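Local coordinates for stress responsive alpha-beta protein (PDB 3BB5), which is of unknown function but forms a dimer of ferredoxin-like alpha-beta subunits and belongs to the stress responsive A/B barrel family, at residues C79-K84 / D88-H93; A43-L48 / T56-G61. One frame throughout, in Å; residues are numbered along the deposited sequence. Where two conformers were deposited one is given.

Contact 1: C79-K84 / D88-H93; sequences CTFTDK and DAYAVH. With EDO (1,2-ethanediol), chain G.
F81, the last residue of strand 75-81, drives the tip of its ring against the root of the Y90 side chain on helix 84-92. Its CZ stands over one face of the Y90 ring, displaced toward the rim, and comes within 3.7 Å of Y90 CG; CE1 meets Y90 CB. The planes are inclined at 58° with centroids 5.2 Å apart, an oblique aromatic pair. A chi1 of 161°, with CG trans to the amide nitrogen, carries Y90 from the helix past F81 toward the strand, which brings the phenol end to C79. There C79 SG forms an oblique sulfur-aromatic contact, 4.7 Å from the centroid of the Y90 ring.

At the far end of this apolar row, Y90 OH and O2 of a bound 1,2-ethanediol, probably from the crystallisation liquor, share a hydrogen bond of 3.1 Å near the ring plane; the diol is also hydrogen-bonded to H23 NE2.

One helical turn carries the remaining contacts. D88 N donates to K84 O at 2.9 Å, an i to i+4 bond of the first turn. Alongside it runs a salt bridge in which K84 NZ approaches D88 OD1 to 2.7 Å on the syn lone pair. Bends at chi2 and chi4 turn the lysine chain forward along the helix, so that its ammonium meets the carboxylate of D88. K84 also makes a cation-pi contact with F66 of the second subunit.

The contact thus joins the end of strand 75-81 to the helix that follows it. L55 of strand 55-62 touches both F81 and Y90, A86 and L87 of helix 84-92 pack on F81, and H96 of helix 94-105 meets the Y90 ring.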
ATOM      1  N   CYS A  79      -3.337   3.099   6.829  1.00 36.04           N
ATOM      2  CA  CYS A  79      -4.546   3.310   7.604  1.00 39.40           C
ATOM      3  C   CYS A  79      -5.716   2.758   6.857  1.00 36.55           C
ATOM      4  O   CYS A  79      -5.871   3.023   5.683  1.00 36.60           O
ATOM      5  CB  CYS A  79      -4.826   4.788   7.847  1.00 40.09           C
ATOM      6  SG  CYS A  79      -3.433   5.615   8.387  1.00 44.08           S
ATOM      7  N   THR A  80      -6.546   2.013   7.563  1.00 33.25           N
ATOM      8  CA  THR A  80      -7.808   1.529   7.051  0.50 32.15           C
ATOM      9  C   THR A  80      -8.909   2.423   7.647  1.00 33.56           C
ATOM     10  O   THR A  80      -9.011   2.503   8.849  1.00 32.07           O
ATOM     11  CB  THR A  80      -8.006   0.054   7.477  0.50 30.73           C
ATOM     12  OG1 THR A  80      -6.950  -0.738   6.914  0.50 31.71           O
ATOM     13  CG2 THR A  80      -9.358  -0.492   7.026  0.50 17.70           C
ATOM     14  N   PHE A  81      -9.706   3.078   6.801  1.00 34.63           N
ATOM     15  CA  PHE A  81     -10.832   3.911   7.230  1.00 34.12           C
ATOM     16  C   PHE A  81     -12.166   3.323   6.819  1.00 34.77           C
ATOM     17  O   PHE A  81     -12.296   2.684   5.775  1.00 33.84           O
ATOM     18  CB  PHE A  81     -10.718   5.318   6.639  1.00 33.93           C
ATOM     19  CG  PHE A  81      -9.466   6.044   7.039  1.00 33.78           C
ATOM     20  CD1 PHE A  81      -9.334   6.555   8.304  1.00 28.77           C
ATOM     21  CD2 PHE A  81      -8.408   6.203   6.148  1.00 35.82           C
ATOM     22  CE1 PHE A  81      -8.187   7.230   8.687  1.00 30.69           C
ATOM     23  CE2 PHE A  81      -7.272   6.880   6.538  1.00 33.19           C
ATOM     24  CZ  PHE A  81      -7.174   7.379   7.826  1.00 32.21           C
ATOM     25  N   THR A  82     -13.153   3.522   7.682  1.00 36.88           N
ATOM     26  CA  THR A  82     -14.513   3.142   7.399  1.00 38.64           C
ATOM     27  C   THR A  82     -15.032   3.843   6.134  1.00 38.24           C
ATOM     28  O   THR A  82     -15.765   3.262   5.357  1.00 37.14           O
ATOM     29  CB  THR A  82     -15.413   3.472   8.608  1.00 38.25           C
ATOM     30  OG1 THR A  82     -15.080   2.583   9.676  1.00 40.14           O
ATOM     31  CG2 THR A  82     -16.901   3.293   8.263  1.00 43.20           C
ATOM     32  N   ASP A  83     -14.644   5.099   5.966  1.00 39.94           N
ATOM     33  CA  ASP A  83     -15.148   5.946   4.904  1.00 37.95           C
ATOM     34  C   ASP A  83     -14.341   7.230   4.796  1.00 36.82           C
ATOM     35  O   ASP A  83     -13.421   7.495   5.584  1.00 35.58           O
ATOM     36  CB  ASP A  83     -16.649   6.261   5.111  1.00 38.61           C
ATOM     37  CG  ASP A  83     -16.952   6.943   6.433  1.00 36.49           C
ATOM     38  OD1 ASP A  83     -16.076   7.568   7.045  1.00 37.35           O
ATOM     39  OD2 ASP A  83     -18.114   6.877   6.854  1.00 39.46           O
ATOM     40  N   LYS A  84     -14.706   8.028   3.804  1.00 37.20           N
ATOM     41  CA  LYS A  84     -14.096   9.316   3.553  1.00 37.33           C
ATOM     42  C   LYS A  84     -14.246  10.295   4.730  1.00 36.00           C
ATOM     43  O   LYS A  84     -13.337  11.045   5.020  1.00 37.04           O
ATOM     44  CB  LYS A  84     -14.715   9.887   2.295  1.00 37.20           C
ATOM     45  CG  LYS A  84     -14.106  11.185   1.829  1.00 43.40           C
ATOM     46  CD  LYS A  84     -12.762  11.035   1.180  1.00 44.72           C
ATOM     47  CE  LYS A  84     -12.389  12.322   0.427  1.00 45.49           C
ATOM     48  NZ  LYS A  84     -12.026  13.398   1.355  1.00 47.66           N
ATOM     49  N   ASP A  88     -11.027  12.192   6.441  1.00 38.09           N
ATOM     50  CA  ASP A  88     -11.016  13.638   6.668  1.00 37.60           C
ATOM     51  C   ASP A  88     -10.874  14.021   8.130  1.00 37.08           C
ATOM     52  O   ASP A  88     -10.239  15.010   8.446  1.00 39.65           O
ATOM     53  CB  ASP A  88     -12.303  14.263   6.146  1.00 39.08           C
ATOM     54  CG  ASP A  88     -12.465  14.128   4.640  1.00 40.54           C
ATOM     55  OD1 ASP A  88     -11.459  13.914   3.920  1.00 45.05           O
ATOM     56  OD2 ASP A  88     -13.623  14.230   4.198  1.00 47.57           O
ATOM     57  N   ALA A  89     -11.483  13.246   9.017  1.00 36.46           N
ATOM     58  CA  ALA A  89     -11.326  13.434  10.455  1.00 33.70           C
ATOM     59  C   ALA A  89      -9.872  13.292  10.843  1.00 34.68           C
ATOM     60  O   ALA A  89      -9.359  14.050  11.629  1.00 34.54           O
ATOM     61  CB  ALA A  89     -12.148  12.440  11.211  1.00 31.05           C
ATOM     62  N   TYR A  90      -9.201  12.321  10.231  1.00 37.16           N
ATOM     63  CA  TYR A  90      -7.788  12.065  10.466  1.00 36.19           C
ATOM     64  C   TYR A  90      -6.893  13.161   9.908  1.00 36.14           C
ATOM     65  O   TYR A  90      -5.979  13.631  10.585  1.00 36.30           O
ATOM     66  CB  TYR A  90      -7.475  10.684   9.910  1.00 36.08           C
ATOM     67  CG  TYR A  90      -6.030  10.357   9.624  1.00 38.48           C
ATOM     68  CD1 TYR A  90      -5.485  10.632   8.402  1.00 30.04           C
ATOM     69  CD2 TYR A  90      -5.252   9.695  10.543  1.00 35.40           C
ATOM     70  CE1 TYR A  90      -4.209  10.296   8.112  1.00 37.87           C
ATOM     71  CE2 TYR A  90      -3.972   9.378  10.269  1.00 36.02           C
ATOM     72  CZ  TYR A  90      -3.450   9.676   9.043  1.00 35.83           C
ATOM     73  OH  TYR A  90      -2.162   9.335   8.708  1.00 36.90           O
ATOM     74  N   ALA A  91      -7.173  13.569   8.672  1.00 38.19           N
ATOM     75  CA  ALA A  91      -6.459  14.644   8.001  1.00 36.85           C
ATOM     76  C   ALA A  91      -6.315  15.878   8.885  1.00 37.92           C
ATOM     77  O   ALA A  91      -5.218  16.401   9.034  1.00 38.26           O
ATOM     78  CB  ALA A  91      -7.180  15.025   6.729  1.00 35.57           C
ATOM     79  N   VAL A  92      -7.427  16.312   9.482  1.00 37.47           N
ATOM     80  CA  VAL A  92      -7.495  17.585  10.158  1.00 36.25           C
ATOM     81  C   VAL A  92      -7.110  17.544  11.609  1.00 36.63           C
ATOM     82  O   VAL A  92      -6.917  18.584  12.205  1.00 39.03           O
ATOM     83  CB  VAL A  92      -8.915  18.211  10.050  1.00 38.18           C
ATOM     84  CG1 VAL A  92      -9.256  18.451   8.597  1.00 39.95           C
ATOM     85  CG2 VAL A  92      -9.980  17.329  10.743  1.00 33.39           C
ATOM     86  N   HIS A  93      -7.008  16.365  12.207  1.00 37.47           N
ATOM     87  CA  HIS A  93      -6.729  16.285  13.637  1.00 35.28           C
ATOM     88  C   HIS A  93      -5.333  16.867  13.913  1.00 33.71           C
ATOM     89  O   HIS A  93      -4.393  16.565  13.170  1.00 36.03           O
ATOM     90  CB  HIS A  93      -6.814  14.816  14.101  1.00 37.04           C
ATOM     91  CG  HIS A  93      -6.757  14.645  15.587  1.00 32.71           C
ATOM     92  ND1 HIS A  93      -5.598  14.789  16.316  1.00 32.81           N
ATOM     93  CD2 HIS A  93      -7.720  14.321  16.479  1.00 31.36           C
ATOM     94  CE1 HIS A  93      -5.856  14.575  17.596  1.00 30.09           C
ATOM     95  NE2 HIS A  93      -7.139  14.292  17.720  1.00 28.05           N
TER
HETATM   96  C1  EDO G 103       0.655  11.816   4.860  1.00 52.94           C
HETATM   97  O1  EDO G 103       0.186  13.048   4.290  1.00 48.49           O
HETATM   98  C2  EDO G 103      -0.004  11.526   6.215  1.00 56.09           C
HETATM   99  O2  EDO G 103      -1.104  10.596   6.094  1.00 52.54           O

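Contact 2: A43-L48 / T56-G61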
ATOM      1  N   ALA A  43       5.113   6.673  16.350  1.00 32.30           N
ATOM      2  CA  ALA A  43       4.629   6.592  17.731  1.00 29.48           C
ATOM      3  C   ALA A  43       3.522   7.586  17.982  1.00 30.12           C
ATOM      4  O   ALA A  43       2.581   7.286  18.716  1.00 31.16           O
ATOM      5  CB  ALA A  43       5.769   6.827  18.745  1.00 27.69           C
ATOM      6  N   ILE A  44       3.633   8.773  17.389  1.00 30.95           N
ATOM      7  CA  ILE A  44       2.572   9.779  17.487  1.00 34.12           C
ATOM      8  C   ILE A  44       1.250   9.282  16.820  1.00 33.94           C
ATOM      9  O   ILE A  44       0.170   9.376  17.397  1.00 31.77           O
ATOM     10  CB  ILE A  44       3.029  11.162  16.938  1.00 32.75           C
ATOM     11  CG1 ILE A  44       4.062  11.787  17.894  1.00 32.99           C
ATOM     12  CG2 ILE A  44       1.822  12.084  16.730  1.00 32.02           C
ATOM     13  CD1 ILE A  44       4.943  12.935  17.303  1.00 33.65           C
ATOM     14  N   LEU A  45       1.364   8.725  15.628  1.00 34.01           N
ATOM     15  CA  LEU A  45       0.219   8.119  14.941  1.00 35.09           C
ATOM     16  C   LEU A  45      -0.361   6.841  15.584  1.00 36.46           C
ATOM     17  O   LEU A  45      -1.585   6.699  15.637  1.00 34.08           O
ATOM     18  CB  LEU A  45       0.558   7.911  13.495  1.00 36.39           C
ATOM     19  CG  LEU A  45       0.849   9.205  12.703  1.00 35.89           C
ATOM     20  CD1 LEU A  45       1.222   8.838  11.260  1.00 28.49           C
ATOM     21  CD2 LEU A  45      -0.330  10.171  12.748  1.00 31.01           C
ATOM     22  N   ASP A  46       0.488   5.974  16.148  1.00 35.55           N
ATOM     23  CA  ASP A  46       0.012   4.837  16.961  1.00 35.10           C
ATOM     24  C   ASP A  46      -0.891   5.296  18.117  1.00 34.58           C
ATOM     25  O   ASP A  46      -1.897   4.657  18.421  1.00 32.47           O
ATOM     26  CB  ASP A  46       1.159   3.999  17.542  1.00 34.05           C
ATOM     27  CG  ASP A  46       1.810   3.072  16.511  1.00 42.04           C
ATOM     28  OD1 ASP A  46       1.134   2.691  15.533  1.00 50.79           O
ATOM     29  OD2 ASP A  46       3.023   2.763  16.643  1.00 45.44           O
ATOM     30  N   GLY A  47      -0.519   6.405  18.747  1.00 33.05           N
ATOM     31  CA  GLY A  47      -1.313   6.986  19.810  1.00 32.40           C
ATOM     32  C   GLY A  47      -2.619   7.548  19.354  1.00 31.20           C
ATOM     33  O   GLY A  47      -3.609   7.450  20.059  1.00 33.44           O
ATOM     34  N   LEU A  48      -2.626   8.180  18.193  1.00 31.57           N
ATOM     35  CA  LEU A  48      -3.849   8.741  17.645  1.00 33.69           C
ATOM     36  C   LEU A  48      -4.893   7.718  17.180  1.00 31.52           C
ATOM     37  O   LEU A  48      -6.073   7.891  17.466  1.00 36.29           O
ATOM     38  CB  LEU A  48      -3.548   9.749  16.526  1.00 33.10           C
ATOM     39  CG  LEU A  48      -4.762  10.330  15.798  1.00 35.30           C
ATOM     40  CD1 LEU A  48      -5.622  11.154  16.756  1.00 30.65           C
ATOM     41  CD2 LEU A  48      -4.316  11.097  14.552  1.00 34.26           C
ATOM     42  N   THR A  56      -9.860   2.105  11.634  1.00 32.64           N
ATOM     43  CA  THR A  56     -10.029   0.812  12.238  1.00 36.31           C
ATOM     44  C   THR A  56      -8.706   0.053  12.460  1.00 38.78           C
ATOM     45  O   THR A  56      -8.640  -0.830  13.323  1.00 40.25           O
ATOM     46  CB  THR A  56     -10.996  -0.004  11.397  1.00 36.22           C
ATOM     47  OG1 THR A  56     -10.495  -0.066  10.061  1.00 39.68           O
ATOM     48  CG2 THR A  56     -12.342   0.673  11.376  1.00 35.23           C
ATOM     49  N   GLU A  57      -7.658   0.405  11.711  1.00 39.88           N
ATOM     50  CA  GLU A  57      -6.366  -0.244  11.836  1.00 41.21           C
ATOM     51  C   GLU A  57      -5.251   0.652  11.281  1.00 38.58           C
ATOM     52  O   GLU A  57      -5.401   1.286  10.251  1.00 36.62           O
ATOM     53  CB  GLU A  57      -6.400  -1.568  11.111  1.00 40.93           C
ATOM     54  CG  GLU A  57      -5.229  -2.493  11.412  1.00 51.72           C
ATOM     55  CD  GLU A  57      -5.231  -3.735  10.519  1.00 54.41           C
ATOM     56  OE1 GLU A  57      -6.077  -4.648  10.758  1.00 68.75           O
ATOM     57  OE2 GLU A  57      -4.413  -3.775   9.556  1.00 68.37           O
ATOM     58  N   PHE A  58      -4.157   0.737  12.037  1.00 39.90           N
ATOM     59  CA  PHE A  58      -2.981   1.505  11.693  1.00 37.89           C
ATOM     60  C   PHE A  58      -1.755   0.601  11.876  1.00 36.39           C
ATOM     61  O   PHE A  58      -1.569   0.001  12.904  1.00 35.78           O
ATOM     62  CB  PHE A  58      -2.871   2.783  12.529  1.00 37.24           C
ATOM     63  CG  PHE A  58      -1.581   3.550  12.282  1.00 39.91           C
ATOM     64  CD1 PHE A  58      -1.425   4.319  11.145  1.00 39.32           C
ATOM     65  CD2 PHE A  58      -0.516   3.468  13.168  1.00 37.11           C
ATOM     66  CE1 PHE A  58      -0.247   4.989  10.887  1.00 37.75           C
ATOM     67  CE2 PHE A  58       0.658   4.138  12.910  1.00 40.16           C
ATOM     68  CZ  PHE A  58       0.788   4.907  11.756  1.00 35.62           C
ATOM     69  N   ARG A  59      -0.955   0.498  10.828  1.00 38.92           N
ATOM     70  CA  ARG A  59       0.190  -0.387  10.752  1.00 38.88           C
ATOM     71  C   ARG A  59       1.346   0.291  10.008  1.00 36.97           C
ATOM     72  O   ARG A  59       1.139   1.025   9.045  1.00 34.65           O
ATOM     73  CB  ARG A  59      -0.192  -1.648   9.971  1.00 40.72           C
ATOM     74  CG  ARG A  59      -1.147  -2.582  10.696  1.00 43.68           C
ATOM     75  CD  ARG A  59      -0.505  -3.284  11.888  1.00 54.74           C
ATOM     76  NE  ARG A  59      -1.304  -4.453  12.246  1.00 60.85           N
ATOM     77  CZ  ARG A  59      -2.425  -4.420  12.965  1.00 67.62           C
ATOM     78  NH1 ARG A  59      -2.890  -3.279  13.462  1.00 66.94           N
ATOM     79  NH2 ARG A  59      -3.090  -5.548  13.195  1.00 68.54           N
ATOM     80  N   HIS A  60       2.568   0.035  10.455  1.00 36.50           N
ATOM     81  CA  HIS A  60       3.749   0.651   9.862  1.00 35.46           C
ATOM     82  C   HIS A  60       4.957  -0.284   9.911  1.00 35.41           C
ATOM     83  O   HIS A  60       5.072  -1.116  10.813  1.00 31.64           O
ATOM     84  CB  HIS A  60       4.055   1.996  10.530  1.00 34.63           C
ATOM     85  CG  HIS A  60       4.295   1.914  12.005  1.00 36.28           C
ATOM     86  ND1 HIS A  60       5.539   1.672  12.544  1.00 37.86           N
ATOM     87  CD2 HIS A  60       3.458   2.088  13.057  1.00 35.71           C
ATOM     88  CE1 HIS A  60       5.454   1.683  13.866  1.00 39.82           C
ATOM     89  NE2 HIS A  60       4.198   1.915  14.202  1.00 31.42           N
ATOM     90  N   GLY A  61       5.865  -0.152   8.935  1.00 34.18           N
ATOM     91  CA  GLY A  61       7.116  -0.898   9.018  1.00 34.02           C
ATOM     92  C   GLY A  61       8.053  -0.707   7.849  1.00 31.87           C
ATOM     93  O   GLY A  61       7.709  -0.011   6.912  1.00 30.06           O
TER
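D46 of helix 34-48 and H60 of strand 55-62 reach for each other from opposite directions and join in a histidine-carboxylate hydrogen bond. H60 NE2 donates to D46 OD2 at 2.8 Å, with an N-H...O angle of 156°. The oxygen lies close to the imidazole plane, while the nitrogen meets it on the syn side, slightly out of the carboxylate plane. The CB of H60 points at the helix, and a chi1 of 59°, which sets CG between the backbone N and the carbonyl carbon, turns the ring so that NE2 faces D46. Its other nitrogen, ND1, bonds to the hydroxyl of Y75 on the adjacent strand, so both nitrogens have partners and the ring's rotation is fixed.

The same carboxylate also borders an aromatic ring. D46 OD1 lies near the ring plane at the CD2-CE2 edge of F58, 3.0 Å from both F58 CD2 and F58 CE2, where the ring's C-H dipoles would suit a negative oxygen. The carboxylate and phenyl planes are 73° apart.

Apolar packing completes the contact. F58 crosses L45 at about a right angle, and its CZ comes 3.5 Å from L45 CB, with L45 CD1 touching the same end of the ring.

The axes of segments 43-48 and 56-61 run nearly antiparallel (166°) and approach to 8.9 Å, as the helix lies along the strand, over one face of the sheet. M42, one turn before D46, touches both F58 and H60, and C79 of strand 75-81 flanks F58. I44, on the flank turned from the strand, packs on helix 94-105, and A99 of that helix also touches L45. R59, whose CB points away from the helix, packs on Y22 of the second subunit.

Overall arrangement
Both contacts fasten helices to the same antiparallel sheet, through neighbouring strands: contact 1 uses strand 75-81 and contact 2 strand 55-62, outermost within this chain. Their centres lie 12 Å apart, and they meet directly. T80 probably exchanges backbone hydrogen bonds with T56 and E57, C79 SG packs on F58 CD1 at 3.7 Å, and H93 touches L48. Contact 1 is the more buried, its aromatic and sulfur packing inside and its lysine-aspartate pair at the partly exposed start of a helix. Contact 2 is partly buried and has its aspartate bridge from helix to strand at the partly exposed margin. In contact 1 the salt bridge stays within one helix.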